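Local coordinates for mucin-like protocadherin (Homo sapiens, PDB 6OAE), which probably acts as an intermicrovillar adhesion molecule, pairing through its calcium-dependent cadherin ectodomain with CDHR2 on adjacent microvilli of epithelial cells, at residues P24-H29 / N52-N57; L67-L72 / Q83-V88; F100-K105 / T123-E128; W178-D183 / T194-L199. All blocks are in the same frame, centred on the assembly; numbering follows the deposited sequence.

Interaction 1: P24-H29 / N52-N57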
# COMPACT_ATOMS: atom_id res chain seq x y z
N PRO A 24 -8.98 26.85 -0.89
CA PRO A 24 -10.18 26.39 -0.19
C PRO A 24 -10.85 25.18 -0.84
O PRO A 24 -10.83 25.05 -2.05
CB PRO A 24 -11.13 27.61 -0.22
CG PRO A 24 -10.52 28.62 -1.15
CD PRO A 24 -9.09 28.22 -1.38
N LEU A 25 -11.43 24.29 -0.02
CA LEU A 25 -12.31 23.19 -0.50
C LEU A 25 -13.66 23.77 -0.88
O LEU A 25 -14.24 23.35 -1.89
CB LEU A 25 -12.54 22.14 0.60
CG LEU A 25 -11.31 21.37 1.04
CD1 LEU A 25 -11.66 20.47 2.23
CD2 LEU A 25 -10.73 20.56 -0.11
N VAL A 26 -14.16 24.70 -0.07
CA VAL A 26 -15.54 25.19 -0.30
C VAL A 26 -15.78 26.50 0.46
O VAL A 26 -15.24 26.68 1.55
CB VAL A 26 -16.55 24.08 0.08
CG1 VAL A 26 -16.69 23.88 1.58
CG2 VAL A 26 -17.91 24.33 -0.55
N ASP A 27 -16.59 27.35 -0.15
CA ASP A 27 -17.16 28.57 0.47
C ASP A 27 -18.35 28.12 1.34
O ASP A 27 -19.18 27.31 0.88
CB ASP A 27 -17.50 29.60 -0.59
CG ASP A 27 -16.28 30.20 -1.29
OD1 ASP A 27 -15.15 29.67 -1.13
OD2 ASP A 27 -16.46 31.19 -1.99
N ILE A 28 -18.42 28.61 2.56
CA ILE A 28 -19.55 28.34 3.48
C ILE A 28 -20.44 29.57 3.39
O ILE A 28 -19.95 30.68 3.69
CB ILE A 28 -19.08 28.05 4.91
CG1 ILE A 28 -18.04 26.92 4.93
CG2 ILE A 28 -20.27 27.75 5.83
CD1 ILE A 28 -17.21 26.87 6.19
N HIS A 29 -21.68 29.39 2.96
CA HIS A 29 -22.71 30.46 2.95
C HIS A 29 -23.22 30.60 4.38
O HIS A 29 -23.81 29.60 4.89
CB HIS A 29 -23.84 30.20 1.94
CG HIS A 29 -24.98 31.15 2.13
ND1 HIS A 29 -24.88 32.50 1.84
CD2 HIS A 29 -26.23 30.95 2.61
CE1 HIS A 29 -26.03 33.09 2.11
NE2 HIS A 29 -26.87 32.16 2.58
N ASN A 52 -14.89 32.28 6.17
CA ASN A 52 -16.08 31.47 5.78
C ASN A 52 -15.71 30.52 4.64
O ASN A 52 -16.58 30.24 3.77
CB ASN A 52 -17.29 32.37 5.48
CG ASN A 52 -17.81 33.03 6.74
OD1 ASN A 52 -17.48 32.63 7.85
ND2 ASN A 52 -18.65 34.04 6.57
N GLN A 53 -14.47 30.02 4.63
CA GLN A 53 -14.01 28.98 3.67
C GLN A 53 -13.42 27.85 4.48
O GLN A 53 -12.79 28.13 5.52
CB GLN A 53 -12.99 29.55 2.68
CG GLN A 53 -13.54 30.67 1.80
CD GLN A 53 -12.51 31.18 0.82
OE1 GLN A 53 -11.43 31.59 1.20
NE2 GLN A 53 -12.83 31.17 -0.45
N LEU A 54 -13.62 26.61 4.02
CA LEU A 54 -13.05 25.40 4.65
C LEU A 54 -11.77 25.06 3.90
O LEU A 54 -11.79 24.96 2.66
CB LEU A 54 -14.03 24.24 4.58
CG LEU A 54 -13.55 22.94 5.22
CD1 LEU A 54 -13.34 23.10 6.71
CD2 LEU A 54 -14.51 21.81 4.91
N PHE A 55 -10.71 24.88 4.66
CA PHE A 55 -9.38 24.49 4.15
C PHE A 55 -8.93 23.18 4.79
O PHE A 55 -9.34 22.91 5.93
CB PHE A 55 -8.36 25.57 4.50
CG PHE A 55 -8.54 26.91 3.84
CD1 PHE A 55 -9.31 27.90 4.44
CD2 PHE A 55 -7.90 27.20 2.64
CE1 PHE A 55 -9.46 29.14 3.84
CE2 PHE A 55 -8.06 28.44 2.03
CZ PHE A 55 -8.82 29.41 2.64
N LEU A 56 -8.11 22.43 4.05
CA LEU A 56 -7.24 21.33 4.55
C LEU A 56 -5.93 21.96 4.98
O LEU A 56 -5.38 22.69 4.15
CB LEU A 56 -6.96 20.33 3.42
CG LEU A 56 -7.79 19.08 3.34
CD1 LEU A 56 -7.35 18.25 2.15
CD2 LEU A 56 -7.69 18.26 4.62
N ASN A 57 -5.42 21.70 6.19
CA ASN A 57 -4.12 22.26 6.67
C ASN A 57 -2.99 21.26 6.42
O ASN A 57 -1.82 21.66 6.57
CB ASN A 57 -4.11 22.60 8.16
CG ASN A 57 -4.91 23.83 8.47
OD1 ASN A 57 -5.14 24.67 7.59
ND2 ASN A 57 -5.32 23.96 9.72
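Matching first torsions set D27 and Q53 against each other: in both, CG stands anti to the carbonyl carbon and beside the backbone N (chi1 -68° and -63°), and the glutamine chain then runs on extended. The two side chains therefore lie alongside one another, pointing the same way, and Q53 NE2 donates to D27 OD1 at 2.8 Å. The bond keeps close to the amide plane of Q53 but reaches the carboxylate oxygen from above its plane, the two flat groups being turned 57° apart. P24 also packs against this amide, its CG 3.5 Å from Q53 NE2, and lies over the F55 ring, where CB makes a CH-pi contact 4.3 Å from the centroid.

Beneath this outer layer the backbones pair antiparallel. L54 serves both ways, its N bonding V26 O at 3.0 Å and its O accepting from L25 N at 2.8 Å, while I28 N closes the far end on N52 O at 2.7 Å. V26 and L54 form the hydrogen-bonded pair and D27 and Q53 the non-hydrogen-bonded one, so the polar couple falls on one face of the sheet and V26 with L54 on the other. There V26 CG1 packs 4.0 Å from L54 CB.

Within the first cadherin repeat, this pairing makes 26-27 an outermost strand of a three-stranded antiparallel sheet, with 53-56 in the middle and 47-50 beyond it. L54 and I28 face strand 67-76 of the other sheet, touching A70 and L72 respectively, and L25 reaches V88 of strand 79-91.

Interaction 2: L67-L72 / Q83-V88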
# COMPACT_ATOMS: atom_id res chain seq x y z
N LEU A 67 -10.39 8.81 5.49
CA LEU A 67 -11.61 9.65 5.52
C LEU A 67 -11.42 10.74 6.56
O LEU A 67 -11.12 10.42 7.73
CB LEU A 67 -12.81 8.77 5.83
CG LEU A 67 -14.16 9.46 5.80
CD1 LEU A 67 -14.64 9.66 4.36
CD2 LEU A 67 -15.18 8.67 6.61
N LEU A 68 -11.56 11.99 6.14
CA LEU A 68 -11.43 13.18 7.02
C LEU A 68 -12.80 13.83 7.05
O LEU A 68 -13.41 13.95 5.98
CB LEU A 68 -10.35 14.12 6.47
CG LEU A 68 -9.04 13.45 6.03
CD1 LEU A 68 -8.08 14.47 5.43
CD2 LEU A 68 -8.39 12.73 7.19
N GLU A 69 -13.27 14.20 8.24
CA GLU A 69 -14.61 14.77 8.47
C GLU A 69 -14.45 16.15 9.11
O GLU A 69 -13.67 16.29 10.04
CB GLU A 69 -15.41 13.80 9.35
CG GLU A 69 -16.70 14.37 9.89
CD GLU A 69 -17.67 13.32 10.41
OE1 GLU A 69 -18.90 13.51 10.23
OE2 GLU A 69 -17.20 12.31 10.98
N ALA A 70 -15.19 17.13 8.61
CA ALA A 70 -15.31 18.47 9.19
C ALA A 70 -16.75 18.63 9.65
O ALA A 70 -17.66 18.39 8.81
CB ALA A 70 -14.93 19.53 8.19
N GLN A 71 -16.93 19.00 10.91
CA GLN A 71 -18.27 19.36 11.48
C GLN A 71 -18.32 20.87 11.48
O GLN A 71 -17.52 21.48 12.20
CB GLN A 71 -18.43 18.74 12.87
CG GLN A 71 -19.75 19.12 13.53
CD GLN A 71 -19.84 18.62 14.95
OE1 GLN A 71 -18.85 18.62 15.69
NE2 GLN A 71 -21.03 18.19 15.34
N LEU A 72 -19.20 21.46 10.69
CA LEU A 72 -19.38 22.92 10.60
C LEU A 72 -20.54 23.26 11.52
O LEU A 72 -21.64 22.78 11.24
CB LEU A 72 -19.68 23.37 9.17
CG LEU A 72 -18.78 22.80 8.07
CD1 LEU A 72 -18.91 23.62 6.81
CD2 LEU A 72 -17.34 22.72 8.51
N GLN A 83 -25.97 22.54 11.72
CA GLN A 83 -24.63 21.96 11.51
C GLN A 83 -24.60 21.23 10.17
O GLN A 83 -25.64 20.67 9.75
CB GLN A 83 -24.22 21.06 12.67
CG GLN A 83 -24.92 19.72 12.70
CD GLN A 83 -24.36 18.90 13.83
OE1 GLN A 83 -23.45 18.09 13.64
NE2 GLN A 83 -24.88 19.12 15.02
N LEU A 84 -23.44 21.27 9.53
CA LEU A 84 -23.15 20.68 8.21
C LEU A 84 -22.01 19.68 8.40
O LEU A 84 -21.23 19.87 9.32
CB LEU A 84 -22.75 21.81 7.26
CG LEU A 84 -23.86 22.58 6.52
CD1 LEU A 84 -25.12 22.74 7.32
CD2 LEU A 84 -23.35 23.94 6.08
N ARG A 85 -21.93 18.65 7.57
CA ARG A 85 -20.75 17.76 7.50
C ARG A 85 -20.10 17.92 6.14
O ARG A 85 -20.82 18.07 5.12
CB ARG A 85 -21.10 16.28 7.74
CG ARG A 85 -21.83 16.02 9.05
CD ARG A 85 -21.14 16.62 10.27
NE ARG A 85 -22.03 16.48 11.41
CZ ARG A 85 -22.15 15.37 12.12
NH1 ARG A 85 -21.43 14.30 11.82
NH2 ARG A 85 -22.99 15.32 13.14
N VAL A 86 -18.78 17.90 6.13
CA VAL A 86 -17.97 17.79 4.89
C VAL A 86 -17.05 16.59 5.04
O VAL A 86 -16.39 16.48 6.10
CB VAL A 86 -17.15 19.05 4.60
CG1 VAL A 86 -16.19 18.81 3.43
CG2 VAL A 86 -18.05 20.25 4.36
N PHE A 87 -17.02 15.74 4.01
CA PHE A 87 -16.14 14.55 3.96
C PHE A 87 -15.06 14.74 2.89
O PHE A 87 -15.39 15.11 1.76
CB PHE A 87 -16.97 13.32 3.66
CG PHE A 87 -17.77 12.83 4.85
CD1 PHE A 87 -17.83 13.54 6.04
CD2 PHE A 87 -18.47 11.65 4.78
CE1 PHE A 87 -18.56 13.05 7.12
CE2 PHE A 87 -19.20 11.17 5.86
CZ PHE A 87 -19.23 11.87 7.02
N VAL A 88 -13.82 14.47 3.28
CA VAL A 88 -12.71 14.31 2.31
C VAL A 88 -12.40 12.82 2.26
O VAL A 88 -11.90 12.27 3.25
CB VAL A 88 -11.47 15.14 2.65
CG1 VAL A 88 -10.37 14.88 1.64
CG2 VAL A 88 -11.79 16.63 2.73
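L72, V88 and E69 are among the residues that give up most surface to this pairing of two antiparallel strands, and between them they sample both faces of the sheet. L72 and L84 are a hydrogen-bonded pair whose side chains cross obliquely, with L72 CB 3.9 Å from L84 CB; the same leucine extends CD1 to within 4.3 Å of V86 CG2. V88 forms another hydrogen-bonded pair at the other end, its CB 4.1 Å from L68 CB, and its N donates to L68 O at 2.8 Å in a nearly straight bond (171°). Like pairs of N-H and C=O groups link A70 with V86 between them.

E69 belongs to the opposite, more polar face. Its CG is anti to the backbone N and the chain stays extended, so the carboxylate lies alongside F87, with its plane almost perpendicular to the ring (89°) and OE1 at the ring edge, 3.2 Å from F87 CE1. The same oxygen forms a salt bridge with R85 NH1 at 3.1 Å. R85, bent at chi2, turns its NE and NH2 onto Q83 OE1, which also accepts from Q71 NE2 at 3.0 Å, so three N-H groups grip one amide oxygen. An alanine in place of R85 removes the guanidinium, and would probably leave the E69 carboxylate and Q83 OE1 less firmly placed.

Strands 67-76 and 79-91 form a beta hairpin at the centre of a four-stranded mixed sheet, flanked by 35-38 and 12-16, while L68, A70 and V86 face strand 53-56 of the opposing sheet.

Interaction 3: F100-K105 / T123-E128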
# COMPACT_ATOMS: atom_id res chain seq x y z
N PHE A 100 11.19 -7.26 1.12
CA PHE A 100 11.44 -8.62 1.63
C PHE A 100 11.98 -8.47 3.04
O PHE A 100 12.71 -7.52 3.30
CB PHE A 100 12.47 -9.35 0.79
CG PHE A 100 12.00 -9.78 -0.58
CD1 PHE A 100 11.05 -10.78 -0.71
CD2 PHE A 100 12.55 -9.20 -1.72
CE1 PHE A 100 10.64 -11.19 -1.97
CE2 PHE A 100 12.14 -9.62 -2.98
CZ PHE A 100 11.20 -10.61 -3.10
N PRO A 101 11.62 -9.37 3.99
CA PRO A 101 12.27 -9.39 5.31
C PRO A 101 13.68 -10.03 5.37
O PRO A 101 14.18 -10.25 6.46
CB PRO A 101 11.23 -10.16 6.13
CG PRO A 101 10.65 -11.16 5.15
CD PRO A 101 10.53 -10.36 3.87
N PHE A 102 14.31 -10.29 4.21
CA PHE A 102 15.70 -10.82 4.08
C PHE A 102 16.35 -10.24 2.83
O PHE A 102 15.59 -9.81 1.89
CB PHE A 102 15.67 -12.36 4.00
CG PHE A 102 14.87 -12.89 2.83
CD1 PHE A 102 13.49 -13.00 2.91
CD2 PHE A 102 15.50 -13.25 1.65
CE1 PHE A 102 12.75 -13.46 1.83
CE2 PHE A 102 14.75 -13.72 0.58
CZ PHE A 102 13.39 -13.83 0.68
N LYS A 103 17.68 -10.26 2.78
CA LYS A 103 18.49 -9.81 1.61
C LYS A 103 18.98 -11.04 0.83
O LYS A 103 18.73 -11.13 -0.37
CB LYS A 103 19.69 -8.98 2.06
CG LYS A 103 19.37 -7.71 2.83
CD LYS A 103 20.61 -7.12 3.52
CE LYS A 103 20.26 -5.97 4.45
NZ LYS A 103 19.73 -4.82 3.68
N THR A 104 19.70 -11.92 1.51
CA THR A 104 20.19 -13.22 0.98
C THR A 104 19.92 -14.28 2.04
O THR A 104 20.20 -14.00 3.23
CB THR A 104 21.68 -13.22 0.63
OG1 THR A 104 22.01 -12.20 -0.32
CG2 THR A 104 22.11 -14.56 0.07
N LYS A 105 19.42 -15.43 1.61
CA LYS A 105 18.87 -16.49 2.49
C LYS A 105 19.22 -17.86 1.90
O LYS A 105 19.11 -17.99 0.66
CB LYS A 105 17.36 -16.28 2.54
CG LYS A 105 16.58 -17.18 3.49
CD LYS A 105 15.13 -17.40 3.06
CE LYS A 105 14.22 -16.23 3.33
NZ LYS A 105 13.33 -16.44 4.49
N THR A 123 5.02 -18.17 2.89
CA THR A 123 5.30 -17.42 4.15
C THR A 123 6.80 -17.08 4.30
O THR A 123 7.12 -16.04 4.93
CB THR A 123 4.79 -18.20 5.36
OG1 THR A 123 5.28 -19.54 5.28
CG2 THR A 123 3.27 -18.23 5.44
N GLN A 124 7.69 -17.91 3.78
CA GLN A 124 9.15 -17.72 3.89
C GLN A 124 9.68 -16.81 2.78
O GLN A 124 10.80 -16.29 2.96
CB GLN A 124 9.87 -19.07 3.91
CG GLN A 124 9.65 -19.82 5.22
CD GLN A 124 10.33 -21.16 5.28
OE1 GLN A 124 11.34 -21.41 4.61
NE2 GLN A 124 9.79 -22.04 6.11
N LEU A 125 8.93 -16.61 1.67
CA LEU A 125 9.42 -15.78 0.52
C LEU A 125 8.67 -14.47 0.38
O LEU A 125 9.26 -13.59 -0.21
CB LEU A 125 9.31 -16.58 -0.79
CG LEU A 125 10.19 -17.82 -0.89
CD1 LEU A 125 10.24 -18.34 -2.33
CD2 LEU A 125 11.60 -17.52 -0.42
N GLN A 126 7.45 -14.35 0.87
CA GLN A 126 6.57 -13.19 0.54
C GLN A 126 7.19 -11.89 1.05
O GLN A 126 7.85 -11.87 2.11
CB GLN A 126 5.14 -13.40 1.03
CG GLN A 126 4.99 -13.48 2.54
CD GLN A 126 3.63 -14.00 2.92
OE1 GLN A 126 2.77 -14.24 2.07
NE2 GLN A 126 3.41 -14.19 4.21
N ALA A 127 6.99 -10.84 0.26
CA ALA A 127 7.30 -9.45 0.64
C ALA A 127 6.04 -8.83 1.25
O ALA A 127 4.97 -9.45 1.21
CB ALA A 127 7.77 -8.69 -0.58
N GLU A 128 6.19 -7.62 1.79
CA GLU A 128 5.07 -6.82 2.34
C GLU A 128 5.18 -5.41 1.77
O GLU A 128 6.32 -4.89 1.66
CB GLU A 128 5.07 -6.77 3.87
CG GLU A 128 3.74 -6.31 4.44
CD GLU A 128 3.62 -6.57 5.92
OE1 GLU A 128 4.55 -7.22 6.48
OE2 GLU A 128 2.62 -6.15 6.52
O HOH W 1 13.47 -19.80 4.58
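Two phenylalanines and a lysine are layered here against a short, weakly bonded helix and the residues that follow it. The F102 ring is the middle layer: CE of K105 rides over the centre of one face, 3.2 Å above its plane, while CB of F100 lies on the opposite face, displaced toward the rim. F102 takes up the crowded first torsion, with CG between the backbone N and carbonyl carbon (chi1 60°), and its CZ comes within 4.2 Å of L125 CD2. The F100 ring meets 123-128 in two ways, its edge directed at the carbonyl of L125, with CE1 3.3 Å from L125 O, and one face covered by A127, whose CB lies 3.9 Å from F100 CD1.

K105 leaves the backbone with CG anti to N, then bends at chi3 and chi4 so that the chain folds across F102 and delivers NZ to Q124 O at 3.0 Å, in the carbonyl plane. A water accepts a weak bond from NZ and donates to Q124 OE1 at 2.7 Å, tying the amide of the same glutamine to the ammonium group. A serine in place of K105 removes the long chain and its ammonium group, and would probably loosen the packing over F102 and the hold on Q124.

Within the second cadherin repeat, the contact joins aromatic packing to carbonyl-directed polar contacts: aromatic edges, whose hydrogens carry slight positive charge, are likely to favour the carbonyl of L125, while the ammonium group satisfies that of Q124 near the surface.

Interaction 4: W178-D183 / T194-L199. With CA (calcium ion), chain E.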
# COMPACT_ATOMS: atom_id res chain seq x y z
N TRP A 178 17.95 -15.03 -8.03
CA TRP A 178 17.42 -13.69 -7.71
C TRP A 178 15.90 -13.86 -7.60
O TRP A 178 15.29 -14.44 -8.54
CB TRP A 178 17.75 -12.65 -8.78
CG TRP A 178 19.14 -12.11 -8.71
CD1 TRP A 178 19.67 -11.34 -7.71
CD2 TRP A 178 20.17 -12.27 -9.70
NE1 TRP A 178 20.97 -11.03 -8.01
CE2 TRP A 178 21.31 -11.58 -9.22
CE3 TRP A 178 20.25 -12.93 -10.94
CZ2 TRP A 178 22.51 -11.53 -9.95
CZ3 TRP A 178 21.43 -12.89 -11.65
CH2 TRP A 178 22.55 -12.20 -11.16
N LEU A 179 15.34 -13.40 -6.50
CA LEU A 179 13.89 -13.30 -6.31
C LEU A 179 13.53 -11.82 -6.42
O LEU A 179 14.06 -11.04 -5.61
CB LEU A 179 13.51 -13.87 -4.94
CG LEU A 179 12.02 -13.89 -4.64
CD1 LEU A 179 11.24 -14.74 -5.63
CD2 LEU A 179 11.80 -14.37 -3.23
N LEU A 180 12.70 -11.46 -7.39
CA LEU A 180 12.23 -10.07 -7.61
C LEU A 180 10.78 -9.99 -7.19
O LEU A 180 10.04 -10.95 -7.41
CB LEU A 180 12.34 -9.68 -9.08
CG LEU A 180 13.67 -9.98 -9.76
CD1 LEU A 180 13.62 -9.51 -11.21
CD2 LEU A 180 14.81 -9.32 -9.02
N VAL A 181 10.38 -8.85 -6.64
CA VAL A 181 8.95 -8.60 -6.40
C VAL A 181 8.67 -7.20 -6.92
O VAL A 181 9.54 -6.33 -6.74
CB VAL A 181 8.55 -8.78 -4.92
CG1 VAL A 181 9.26 -7.79 -3.99
CG2 VAL A 181 7.05 -8.72 -4.75
N ARG A 182 7.52 -7.00 -7.56
CA ARG A 182 7.04 -5.66 -7.95
C ARG A 182 5.59 -5.54 -7.49
O ARG A 182 4.94 -6.60 -7.29
CB ARG A 182 7.25 -5.39 -9.45
CG ARG A 182 6.47 -6.33 -10.36
CD ARG A 182 6.46 -5.96 -11.84
NE ARG A 182 5.56 -6.89 -12.53
CZ ARG A 182 5.89 -8.10 -12.99
NH1 ARG A 182 7.12 -8.59 -12.89
NH2 ARG A 182 4.96 -8.84 -13.59
N ASP A 183 5.10 -4.31 -7.35
CA ASP A 183 3.73 -4.03 -6.83
C ASP A 183 2.78 -3.66 -7.98
O ASP A 183 1.74 -3.10 -7.70
CB ASP A 183 3.78 -2.97 -5.74
CG ASP A 183 4.42 -1.65 -6.14
OD1 ASP A 183 4.77 -1.47 -7.35
OD2 ASP A 183 4.59 -0.83 -5.22
N THR A 194 10.19 -2.10 -7.09
CA THR A 194 10.78 -3.45 -7.15
C THR A 194 11.69 -3.62 -5.94
O THR A 194 12.35 -2.64 -5.56
CB THR A 194 11.52 -3.68 -8.47
OG1 THR A 194 10.57 -3.59 -9.53
CG2 THR A 194 12.18 -5.04 -8.57
N ALA A 195 11.69 -4.82 -5.36
CA ALA A 195 12.63 -5.27 -4.33
C ALA A 195 13.25 -6.58 -4.84
O ALA A 195 12.61 -7.29 -5.67
CB ALA A 195 11.94 -5.44 -3.02
N THR A 196 14.48 -6.86 -4.41
CA THR A 196 15.26 -8.02 -4.86
C THR A 196 15.84 -8.69 -3.62
O THR A 196 16.09 -8.00 -2.63
CB THR A 196 16.36 -7.63 -5.87
OG1 THR A 196 17.41 -7.01 -5.16
CG2 THR A 196 15.89 -6.69 -6.95
N ALA A 197 15.98 -10.00 -3.68
CA ALA A 197 16.62 -10.82 -2.63
C ALA A 197 17.29 -12.00 -3.33
O ALA A 197 16.95 -12.25 -4.50
CB ALA A 197 15.61 -11.24 -1.61
N THR A 198 18.23 -12.65 -2.66
CA THR A 198 18.96 -13.83 -3.18
C THR A 198 18.46 -15.06 -2.41
O THR A 198 18.24 -14.97 -1.17
CB THR A 198 20.48 -13.58 -3.15
OG1 THR A 198 20.82 -12.58 -4.12
CG2 THR A 198 21.29 -14.81 -3.48
N LEU A 199 18.23 -16.17 -3.12
CA LEU A 199 17.86 -17.48 -2.53
C LEU A 199 18.97 -18.44 -2.89
O LEU A 199 19.31 -18.53 -4.07
CB LEU A 199 16.55 -18.02 -3.11
CG LEU A 199 15.29 -17.23 -2.79
CD1 LEU A 199 14.11 -17.88 -3.49
CD2 LEU A 199 15.07 -17.17 -1.30
CA CA E . 3.23 -0.25 -3.43
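The beta hairpin of strands 174-182 and 194-204 in the second cadherin repeat carries this contact, and at one end it runs into a calcium site. Residues 178-182 and 194-199 run antiparallel, at 156° between strand directions. L179 and A197 form one hydrogen-bonded pair, the L179 N to A197 O bond measuring 2.8 Å, and V181 and A195 form the next, with V181 N 2.9 Å from A195 O. On the face of these four residues V181 holds CG1 in the crowded position between its backbone N and carbonyl carbon (chi1 63°), which sets that methyl 3.7 Å from A195 CB. Farther along the hairpin, L179 CD2 approaches L199 CD1 at 4.2 Å.

On the other face L180 and T196 lie side by side, pointing the same way. The contact is methyl to methyl and snug, L180 CD2 being 3.5 Å from T196 CG2. W178 stands beside T198 in the same manner, with its CD1 4.0 Å from T198 OG1.

D183 follows directly after the first strand and binds calcium through OD2 at 2.3 Å. N94, N96, D129, D131 and D134 complete the site, and D183 OD2 is also hydrogen-bonded to H193 ND1, just before the second strand. The ion thus draws four carboxylates together, and its charge would be expected to keep D183 ionised; a ligand fixed at the end of a hairpin ties the sheet to the calcium-bound linker between the repeats.

The four contacts fall into two groups, one in each cadherin repeat. Interactions 1 and 2, with centres 11 Å apart, lie in the opposing sheets of the first repeat: L54 CD2 meets V86 CG1 at 3.7 Å and I28 CD1 meets L72 CD1 at 3.7 Å. In the second repeat interactions 3 and 4 have centres only 9 Å apart and both reach one sheet, in which strands 104-110 and 194-204 are neighbours, and F102 CE2 lies 3.4 Å from A197 CB. Between the groups the nearest atoms are about 20 Å apart, for interactions 2 and 3, and calcium occupies the junction. Interaction 4 supplies a ligand there through D183, whereas the A127 side chain of interaction 3 lies about 10 Å from a calcium ion.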